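Local coordinates for protein endo-arabinase (Bacteroides thetaiotaomicron, PDB 5C0P) that probably hydrolyses O-glycosidic linkages in L-arabinan as a family 43 glycoside hydrolase with a bound metal ion, at residues I19-S22 / S23-L26; I127-G131 / W132-D136. One frame throughout, in Å; residues are numbered along the deposited sequence. Where two conformers were deposited one is given.

Contact 1. Residues I19-S22 / S23-L26; sequences IPVS and SLRL
Ser-23 grips the carbonyl oxygen of Pro-20 twice, once through its hydroxyl and once through its backbone amide. The OG of Ser-23 lies 2.8 Å from Pro-20 O, in the carbonyl plane, whereas Ser-23 N, 2.9 Å from Pro-20 O, comes from above that plane. The hydroxyl is swung back over the chain, between its own backbone N and carbonyl carbon (chi1 81°), which brings it onto this acceptor. The next amide repeats the step, Leu-24 N reaching Val-21 O at 3.2 Å; two successive i to i+3 bonds define a short turn of 3-10 type.

A third carbonyl is taken by a charged side chain. Arg-25 bends at chi2 and folds back, so that NH2 stands 2.9 Å from Ser-22 O in a nearly straight bond (170°) within the guanidinium plane. Arg-25 NH2 also donates to Leu-24 O at 2.8 Å, which holds the guanidinium against the end of the turn.

Apolar contact is slighter. Ile-19 CG2 meets Leu-24 CD2 at 3.7 Å, the two side chains crossing at about a right angle, and Val-21 CG2 lies more loosely beside Leu-24 CD1.

The turn follows edge strand 19-20, whose residue Ile-19 pairs through its backbone with Trp-61 of strand 60-68. Leu-24 is buried against Trp-61, Leu-42 of strand 39-45 and Pro-286 of strand 285-290.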
ATOM      1  N   ILE A  19     -18.135   2.655 -16.097  1.00 14.72           N
ATOM      2  CA  ILE A  19     -16.706   2.541 -16.369  1.00 16.54           C
ATOM      3  C   ILE A  19     -16.253   1.099 -16.177  1.00 13.15           C
ATOM      4  O   ILE A  19     -16.214   0.605 -15.048  1.00 16.76           O
ATOM      5  CB  ILE A  19     -15.891   3.448 -15.439  1.00 17.20           C
ATOM      6  CG1 ILE A  19     -16.329   4.905 -15.603  1.00 14.13           C
ATOM      7  CG2 ILE A  19     -14.403   3.318 -15.732  1.00 17.88           C
ATOM      8  CD1 ILE A  19     -15.858   5.812 -14.479  1.00 15.50           C
ATOM      9  N   PRO A  20     -15.904   0.416 -17.278  1.00 14.07           N
ATOM     10  CA  PRO A  20     -15.490  -0.984 -17.123  1.00 13.10           C
ATOM     11  C   PRO A  20     -14.142  -1.080 -16.421  1.00 12.56           C
ATOM     12  O   PRO A  20     -13.261  -0.249 -16.673  1.00 14.92           O
ATOM     13  CB  PRO A  20     -15.355  -1.475 -18.574  1.00 17.24           C
ATOM     14  CG  PRO A  20     -16.047  -0.441 -19.423  1.00 22.33           C
ATOM     15  CD  PRO A  20     -15.916   0.844 -18.688  1.00 15.41           C
ATOM     16  N   VAL A  21     -13.971  -2.081 -15.557  1.00 15.89           N
ATOM     17  CA  VAL A  21     -12.706  -2.252 -14.843  1.00 14.40           C
ATOM     18  C   VAL A  21     -11.520  -2.374 -15.821  1.00 13.13           C
ATOM     19  O   VAL A  21     -10.422  -1.896 -15.530  1.00 14.11           O
ATOM     20  CB  VAL A  21     -12.778  -3.442 -13.840  1.00 13.76           C
ATOM     21  CG1 VAL A  21     -13.003  -4.772 -14.571  1.00 14.21           C
ATOM     22  CG2 VAL A  21     -11.541  -3.487 -12.940  1.00 13.04           C
ATOM     23  N   SER A  22     -11.763  -2.952 -16.993  1.00 14.55           N
ATOM     24  CA  SER A  22     -10.705  -3.135 -17.988  1.00 14.97           C
ATOM     25  C   SER A  22     -10.197  -1.800 -18.554  1.00 16.07           C
ATOM     26  O   SER A  22      -9.102  -1.735 -19.120  1.00 18.25           O
ATOM     27  CB  SER A  22     -11.184  -4.045 -19.118  1.00 19.88           C
ATOM     28  OG  SER A  22     -12.310  -3.490 -19.772  1.00 28.29           O
ATOM     29  N   SER A  23     -10.983  -0.737 -18.387  1.00 15.83           N
ATOM     30  CA  SER A  23     -10.627   0.564 -18.952  1.00 15.04           C
ATOM     31  C   SER A  23      -9.848   1.438 -17.968  1.00 14.67           C
ATOM     32  O   SER A  23      -9.332   2.497 -18.340  1.00 14.70           O
ATOM     33  CB  SER A  23     -11.884   1.308 -19.410  1.00 17.52           C
ATOM     34  OG  SER A  23     -12.515   1.923 -18.299  1.00 23.18           O
ATOM     35  N   LEU A  24      -9.766   1.002 -16.714  1.00 13.23           N
ATOM     36  CA  LEU A  24      -9.075   1.784 -15.698  1.00 10.11           C
ATOM     37  C   LEU A  24      -7.578   1.814 -15.980  1.00 12.72           C
ATOM     38  O   LEU A  24      -6.983   0.797 -16.328  1.00 15.72           O
ATOM     39  CB  LEU A  24      -9.327   1.210 -14.302  1.00 12.09           C
ATOM     40  CG  LEU A  24     -10.784   1.250 -13.836  1.00 13.16           C
ATOM     41  CD1 LEU A  24     -10.922   0.625 -12.455  1.00 16.14           C
ATOM     42  CD2 LEU A  24     -11.296   2.680 -13.832  1.00 14.53           C
ATOM     43  N   ARG A  25      -6.985   2.998 -15.866  1.00 11.37           N
ATOM     44  CA  ARG A  25      -5.550   3.192 -16.032  1.00 11.11           C
ATOM     45  C   ARG A  25      -5.025   3.912 -14.797  1.00 15.36           C
ATOM     46  O   ARG A  25      -5.243   5.109 -14.617  1.00 16.21           O
ATOM     47  CB  ARG A  25      -5.265   4.002 -17.301  1.00 14.96           C
ATOM     48  CG  ARG A  25      -5.641   3.280 -18.577  1.00 15.13           C
ATOM     49  CD  ARG A  25      -4.779   2.042 -18.783  1.00 17.58           C
ATOM     50  NE  ARG A  25      -5.130   1.332 -20.012  1.00 18.98           N
ATOM     51  CZ  ARG A  25      -6.088   0.412 -20.103  1.00 17.74           C
ATOM     52  NH1 ARG A  25      -6.328  -0.177 -21.267  1.00 24.07           N
ATOM     53  NH2 ARG A  25      -6.813   0.076 -19.038  1.00 17.59           N
ATOM     54  N   LEU A  26      -4.346   3.163 -13.930  1.00 11.34           N
ATOM     55  CA  LEU A  26      -3.865   3.693 -12.666  1.00 13.58           C
ATOM     56  C   LEU A  26      -2.861   2.712 -12.078  1.00 13.26           C
ATOM     57  O   LEU A  26      -2.782   1.557 -12.509  1.00 12.98           O
ATOM     58  CB  LEU A  26      -5.031   3.942 -11.696  1.00 14.27           C
ATOM     59  CG  LEU A  26      -6.083   2.827 -11.553  1.00 13.95           C
ATOM     60  CD1 LEU A  26      -5.664   1.798 -10.511  1.00 14.74           C
ATOM     61  CD2 LEU A  26      -7.462   3.404 -11.210  1.00 14.79           C
TER

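Contact 2. Residues I127-G131 / W132-D136; sequences ITPSG and WMCLD
Pro-129 lays its ring against the indole of Trp-132. Pro-129 CB sits 3.8 Å above one face of the indole, offset toward the rim, a CH-pi type of packing. Pro-129 CG comes within 3.6 Å of Trp-132 CE3 on an oblique approach. With Trp-132 CG beside its own backbone N, anti to the carbonyl carbon (chi1 -72°), and chi2 near zero, the CE3 side of the indole faces the proline. Gly-131 O lies at the indole's edge, near its plane, 3.3 Å from Trp-132 CD1.

A second small cluster adjoins the first. Cys-134 CB packs on Thr-128 CB at 3.6 Å, while Cys-134 SG lies 3.9 Å from Pro-129 CD; the proline is thus touched by both the indole and the thiol.

A type I beta turn from Pro-129 to Trp-132 brings the proline and the indole together, closed by Trp-132 N donating to Pro-129 O at 3.1 Å with an N-H...O angle of 159°. Farther out, Thr-107 N bonds to Thr-128 OG1 and fixes that hydroxyl, while Arg-153 makes a cation-pi contact with the indole, which also meets the ring of Tyr-164. With an alanine here in place of Trp-132, Pro-129 would probably lose its aromatic partner and Arg-153 the pi surface it faces.

Beyond the turn the chain enters strand 134-141, which pairs with strand 147-153; Phe-151 of the latter touches Thr-128, Pro-129 and Cys-134. The strand soon carries Asp-136, predicted to tune the acidity of the active-site glutamate and orient the proton donor; its OD2 accepts from Ala-206 N of strand 205-211.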
ATOM      1  N   ILE A 127       3.624  10.740   9.066  1.00 11.00           N
ATOM      2  CA  ILE A 127       3.684   9.809  10.191  1.00 10.77           C
ATOM      3  C   ILE A 127       5.005   9.024  10.170  1.00 11.92           C
ATOM      4  O   ILE A 127       5.467   8.522  11.195  1.00 13.17           O
ATOM      5  CB  ILE A 127       2.459   8.860  10.162  1.00  9.55           C
ATOM      6  CG1 ILE A 127       2.339   8.092  11.479  1.00  9.67           C
ATOM      7  CG2 ILE A 127       2.522   7.911   8.962  1.00 12.43           C
ATOM      8  CD1 ILE A 127       2.180   8.982  12.698  1.00 11.15           C
ATOM      9  N   THR A 128       5.629   8.953   8.997  1.00 12.82           N
ATOM     10  CA  THR A 128       6.959   8.353   8.857  1.00 10.54           C
ATOM     11  C   THR A 128       8.021   9.330   9.390  1.00 15.39           C
ATOM     12  O   THR A 128       7.730  10.515   9.574  1.00 14.76           O
ATOM     13  CB  THR A 128       7.206   7.973   7.382  1.00 11.96           C
ATOM     14  OG1 THR A 128       6.936   9.110   6.548  1.00 11.31           O
ATOM     15  CG2 THR A 128       6.297   6.817   6.968  1.00 11.57           C
ATOM     16  N   PRO A 129       9.247   8.846   9.674  1.00 13.92           N
ATOM     17  CA  PRO A 129      10.229   9.741  10.303  1.00 11.94           C
ATOM     18  C   PRO A 129      10.632  10.929   9.431  1.00 12.56           C
ATOM     19  O   PRO A 129      10.942  10.748   8.255  1.00 16.38           O
ATOM     20  CB  PRO A 129      11.441   8.825  10.531  1.00 15.07           C
ATOM     21  CG  PRO A 129      10.844   7.460  10.661  1.00 14.24           C
ATOM     22  CD  PRO A 129       9.720   7.446   9.654  1.00 14.75           C
ATOM     23  N   SER A 130      10.681  12.121  10.021  1.00 19.10           N
ATOM     24  CA  SER A 130      10.982  13.332   9.256  1.00 22.84           C
ATOM     25  C   SER A 130      12.399  13.365   8.676  1.00 18.31           C
ATOM     26  O   SER A 130      12.663  14.070   7.696  1.00 22.00           O
ATOM     27  CB  SER A 130      10.732  14.582  10.104  1.00 25.17           C
ATOM     28  OG  SER A 130      11.604  14.619  11.221  1.00 28.63           O
ATOM     29  N   GLY A 131      13.315  12.614   9.278  1.00 17.73           N
ATOM     30  CA  GLY A 131      14.687  12.599   8.801  1.00 20.50           C
ATOM     31  C   GLY A 131      14.951  11.583   7.701  1.00 16.46           C
ATOM     32  O   GLY A 131      16.090  11.470   7.227  1.00 20.00           O
ATOM     33  N   TRP A 132      13.912  10.859   7.293  1.00 17.13           N
ATOM     34  CA  TRP A 132      14.060   9.768   6.333  1.00 13.96           C
ATOM     35  C   TRP A 132      13.143   9.943   5.138  1.00 13.03           C
ATOM     36  O   TRP A 132      11.993  10.345   5.291  1.00 14.00           O
ATOM     37  CB  TRP A 132      13.651   8.444   6.976  1.00 17.32           C
ATOM     38  CG  TRP A 132      14.569   7.888   8.000  1.00 17.56           C
ATOM     39  CD1 TRP A 132      15.761   8.403   8.415  1.00 23.73           C
ATOM     40  CD2 TRP A 132      14.371   6.679   8.737  1.00 15.07           C
ATOM     41  NE1 TRP A 132      16.319   7.586   9.378  1.00 29.65           N
ATOM     42  CE2 TRP A 132      15.479   6.518   9.592  1.00 23.29           C
ATOM     43  CE3 TRP A 132      13.362   5.716   8.761  1.00 14.85           C
ATOM     44  CZ2 TRP A 132      15.606   5.430  10.458  1.00 22.41           C
ATOM     45  CZ3 TRP A 132      13.487   4.637   9.618  1.00 14.11           C
ATOM     46  CH2 TRP A 132      14.591   4.506  10.455  1.00 15.96           C
HETATM   47  N   MSE A 133      13.659   9.644   3.946  0.57 16.88           N
HETATM   48  CA  MSE A 133      12.817   9.545   2.751  0.57 14.51           C
HETATM   49  C   MSE A 133      12.020   8.252   2.820  0.57 14.02           C
HETATM   50  O   MSE A 133      12.580   7.156   2.689  0.57 15.07           O
HETATM   51  CB  MSE A 133      13.658   9.530   1.475  0.57 15.54           C
HETATM   52  CG  MSE A 133      14.752  10.560   1.435  0.57 21.87           C
HETATM   53 SE   MSE A 133      14.807  11.519  -0.245  0.57 49.60          SE
HETATM   54  CE  MSE A 133      13.251  12.647   0.096  0.57 14.50           C
ATOM     55  N   CYS A 134      10.713   8.382   3.019  1.00 11.67           N
ATOM     56  CA  CYS A 134       9.851   7.214   3.196  1.00 10.98           C
ATOM     57  C   CYS A 134       8.634   7.234   2.285  1.00 13.44           C
ATOM     58  O   CYS A 134       8.173   8.292   1.850  1.00 11.87           O
ATOM     59  CB  CYS A 134       9.353   7.107   4.637  1.00 12.06           C
ATOM     60  SG  CYS A 134      10.643   7.021   5.878  1.00 12.97           S
ATOM     61  N   LEU A 135       8.107   6.049   2.002  1.00 10.67           N
ATOM     62  CA  LEU A 135       6.927   5.940   1.159  1.00 10.42           C
ATOM     63  C   LEU A 135       6.128   4.688   1.446  1.00 10.66           C
ATOM     64  O   LEU A 135       6.586   3.787   2.162  1.00 10.18           O
ATOM     65  CB  LEU A 135       7.298   6.012  -0.330  1.00 13.23           C
ATOM     66  CG  LEU A 135       8.381   5.119  -0.934  1.00 20.05           C
ATOM     67  CD1 LEU A 135       7.911   3.693  -1.172  1.00 21.38           C
ATOM     68  CD2 LEU A 135       8.867   5.724  -2.246  1.00 22.76           C
ATOM     69  N   ASP A 136       4.921   4.657   0.888  1.00 10.11           N
ATOM     70  CA  ASP A 136       4.051   3.486   0.912  1.00 10.50           C
ATOM     71  C   ASP A 136       3.654   3.066   2.322  1.00  9.38           C
ATOM     72  O   ASP A 136       3.518   1.880   2.598  1.00 12.34           O
ATOM     73  CB  ASP A 136       4.682   2.304   0.136  1.00  9.98           C
ATOM     74  CG  ASP A 136       4.722   2.530  -1.368  1.00 14.75           C
ATOM     75  OD1 ASP A 136       4.205   3.568  -1.850  1.00 13.94           O
ATOM     76  OD2 ASP A 136       5.273   1.665  -2.080  1.00 12.63           O
TER

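In the fold
Contact 1 closes before contact 2 opens along the chain, and the two lie on opposite sides of the chain's centre, about 31 Å apart between centres and about 12 Å at their nearest atoms. They share no sheet: residues 19-26 leave the outermost strand of a five-stranded antiparallel sheet, whereas residues 127-136 lead into strand 134-141 of another. Such sheets set around a centre fit the five-bladed beta-propeller of family 43. Contact 1, its centre about 19 Å from the chain centre, is a surface turn away from the annotated sites. Contact 2 runs from the periphery inward, and its strand delivers a predicted catalytic-site aspartate to the propeller's middle.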